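Local coordinates for SUMO1 linked HERC2 ZZ domain (Small ubiquitin-related modifier 1,E3 ubiquitin-protein ligase HERC2) (PDB 6WW3) that binds histone H3 and SUMO1 through the zinc-binding ZZ domain of the ubiquitin ligase HERC2, here fused to the SUMO1 tail, at residues A[45-48]-A[49-52]. Numbering follows the deposited sequence.
With ZN (zinc ion), chain D.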
ATOM      1  N   LYS A  45       7.789   9.579  -4.387  1.00 15.77           N
ATOM      2  CA  LYS A  45       7.816  10.721  -3.491  1.00 19.79           C
ATOM      3  C   LYS A  45       6.428  10.959  -2.897  1.00 19.15           C
ATOM      4  O   LYS A  45       5.407  10.805  -3.575  1.00 18.40           O
ATOM      5  CB  LYS A  45       8.325  11.948  -4.250  1.00 21.42           C
ATOM      6  N   HIS A  46       6.402  11.303  -1.611  1.00 11.28           N
ATOM      7  CA  HIS A  46       5.169  11.554  -0.886  1.00 12.18           C
ATOM      8  C   HIS A  46       5.517  12.520   0.229  1.00 12.21           C
ATOM      9  O   HIS A  46       6.673  12.588   0.650  1.00 12.34           O
ATOM     10  CB  HIS A  46       4.568  10.255  -0.318  1.00  8.94           C
ATOM     11  CG  HIS A  46       3.118  10.360   0.049  1.00  7.39           C
ATOM     12  ND1 HIS A  46       2.106  10.220  -0.874  1.00  6.83           N
ATOM     13  CD2 HIS A  46       2.511  10.588   1.238  1.00  8.97           C
ATOM     14  CE1 HIS A  46       0.940  10.357  -0.270  1.00  8.75           C
ATOM     15  NE2 HIS A  46       1.157  10.592   1.010  1.00  6.86           N
ATOM     16  N   ASN A  47       4.510  13.262   0.705  1.00 10.11           N
ATOM     17  CA  ASN A  47       4.721  14.206   1.793  1.00 10.58           C
ATOM     18  C   ASN A  47       5.535  13.539   2.883  1.00 11.70           C
ATOM     19  O   ASN A  47       5.140  12.499   3.411  1.00  9.38           O
ATOM     20  CB  ASN A  47       3.371  14.686   2.332  1.00 11.92           C
ATOM     21  CG  ASN A  47       3.502  15.727   3.443  1.00 10.81           C
ATOM     22  OD1 ASN A  47       4.265  15.550   4.390  1.00 11.40           O
ATOM     23  ND2 ASN A  47       2.717  16.796   3.351  1.00  9.69           N
ATOM     24  N   THR A  48       6.695  14.084   3.160  1.00 11.46           N
ATOM     25  CA  THR A  48       7.628  13.487   4.096  1.00 11.36           C
ATOM     26  C   THR A  48       7.163  13.487   5.528  1.00 11.26           C
ATOM     27  O   THR A  48       7.697  12.822   6.302  1.00 13.77           O
ATOM     28  CB  THR A  48       9.029  14.126   3.986  1.00 13.68           C
ATOM     29  OG1 THR A  48       8.936  15.514   4.172  1.00  8.51           O
ATOM     30  CG2 THR A  48       9.629  13.837   2.588  1.00 14.97           C
ATOM     31  N   ARG A  49       6.138  14.245   5.835  1.00 13.31           N
ATOM     32  CA  ARG A  49       5.593  14.256   7.158  1.00 12.45           C
ATOM     33  C   ARG A  49       4.402  13.288   7.274  1.00 15.51           C
ATOM     34  O   ARG A  49       3.923  13.082   8.313  1.00 12.69           O
ATOM     35  CB  ARG A  49       5.279  15.646   7.654  1.00 12.74           C
ATOM     36  CG  ARG A  49       6.468  16.528   7.870  1.00 17.90           C
ATOM     37  CD  ARG A  49       7.358  16.099   9.035  1.00 22.54           C
ATOM     38  NE  ARG A  49       8.692  16.522   8.720  1.00 28.44           N
ATOM     39  CZ  ARG A  49       9.204  17.654   9.148  1.00 30.90           C
ATOM     40  NH1 ARG A  49      10.410  17.972   8.776  1.00 33.78           N
ATOM     41  NH2 ARG A  49       8.494  18.481   9.945  1.00 28.58           N
ATOM     42  N   HIS A  50       3.919  12.744   6.174  1.00 11.12           N
ATOM     43  CA  HIS A  50       2.911  11.683   6.316  1.00 13.09           C
ATOM     44  C   HIS A  50       3.613  10.393   6.765  1.00 12.57           C
ATOM     45  O   HIS A  50       4.736  10.227   6.496  1.00 16.56           O
ATOM     46  CB  HIS A  50       2.063  11.465   5.043  1.00 11.67           C
ATOM     47  CG  HIS A  50       1.272  12.659   4.680  1.00 10.43           C
ATOM     48  ND1 HIS A  50       0.362  12.672   3.682  1.00  9.92           N
ATOM     49  CD2 HIS A  50       1.270  13.898   5.194  1.00 10.02           C
ATOM     50  CE1 HIS A  50      -0.181  13.855   3.593  1.00  9.14           C
ATOM     51  NE2 HIS A  50       0.330  14.603   4.521  1.00  8.93           N
ATOM     52  N   THR A  51       2.911   9.522   7.453  1.00 12.68           N
ATOM     53  CA  THR A  51       3.408   8.216   7.880  1.00 12.68           C
ATOM     54  C   THR A  51       2.438   7.163   7.374  1.00  9.97           C
ATOM     55  O   THR A  51       1.232   7.408   7.304  1.00  9.30           O
ATOM     56  CB  THR A  51       3.550   8.094   9.410  1.00 16.54           C
ATOM     57  OG1 THR A  51       2.273   8.300  10.025  1.00 20.01           O
ATOM     58  CG2 THR A  51       4.547   9.121   9.953  1.00 17.29           C
ATOM     59  N   PHE A  52       2.971   6.012   6.980  1.00  9.08           N
ATOM     60  CA  PHE A  52       2.179   4.918   6.438  1.00  9.48           C
ATOM     61  C   PHE A  52       2.052   3.775   7.442  1.00 12.34           C
ATOM     62  O   PHE A  52       3.004   3.456   8.156  1.00 14.41           O
ATOM     63  CB  PHE A  52       2.813   4.395   5.145  1.00  9.29           C
ATOM     64  CG  PHE A  52       2.668   5.321   3.976  1.00  7.62           C
ATOM     65  CD1 PHE A  52       3.444   6.472   3.878  1.00  7.38           C
ATOM     66  CD2 PHE A  52       1.757   5.041   2.977  1.00  7.92           C
ATOM     67  CE1 PHE A  52       3.314   7.320   2.806  1.00  8.09           C
ATOM     68  CE2 PHE A  52       1.617   5.885   1.886  1.00  6.61           C
ATOM     69  CZ  PHE A  52       2.393   7.023   1.799  1.00  7.59           C
TER
HETATM   70 ZN    ZN D2802      -0.254  10.888   2.540  1.00  9.22          ZN
HETATM   71  O   HOH W   1       5.683   9.756   3.534  1.00 15.01           O
HETATM   72  O   HOH W   2       7.299  10.815   7.772  1.00 24.13           O
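The ring of H46 receives the edge of F52 on one face and has H50 CB in plane at its edge, while the ring of H50 carries the side chain of N47 over one of its own faces. Both histidines belong to the Cys2His2 zinc site of the ZZ finger, in the HERC2 part of the fusion, and they illustrate how a short loop can be organised by a metal and by its own side chains together. H46 NE2 binds zinc at 2.1 Å and H50 ND1 at 2.2 Å, with C28 and C31 completing the site; the imidazole planes meet obliquely, at 65°. F52 CZ sits 3.6 Å from H46 CD2, offset toward the rim of the imidazole, in an edge-to-face pair. With F34 also meeting H46, and F36 and F41 meeting F52, the ligand ring joins an aromatic cluster where strand 52-55 begins. Replacing F52 with an alanine is likely to open a gap where its edge rests on H46, leaving the imidazole less hindered in turning about its zinc bond.

On H50, N47 CB makes a CH-pi contact 3.6 Å from the ring centroid, and its amide stacks over the imidazole with planes 13° apart. With CG anti to the backbone N (chi1 -178°), the N47 side chain can cover that ring while turning OD1 back to the backbone. A type I beta turn from N47 to H50 is closed by H50 N to N47 O at 3.0 Å. Water bridges N47 O to H50 O, and N47 OD1 accepts R49 N in its carbonyl plane at 2.7 Å.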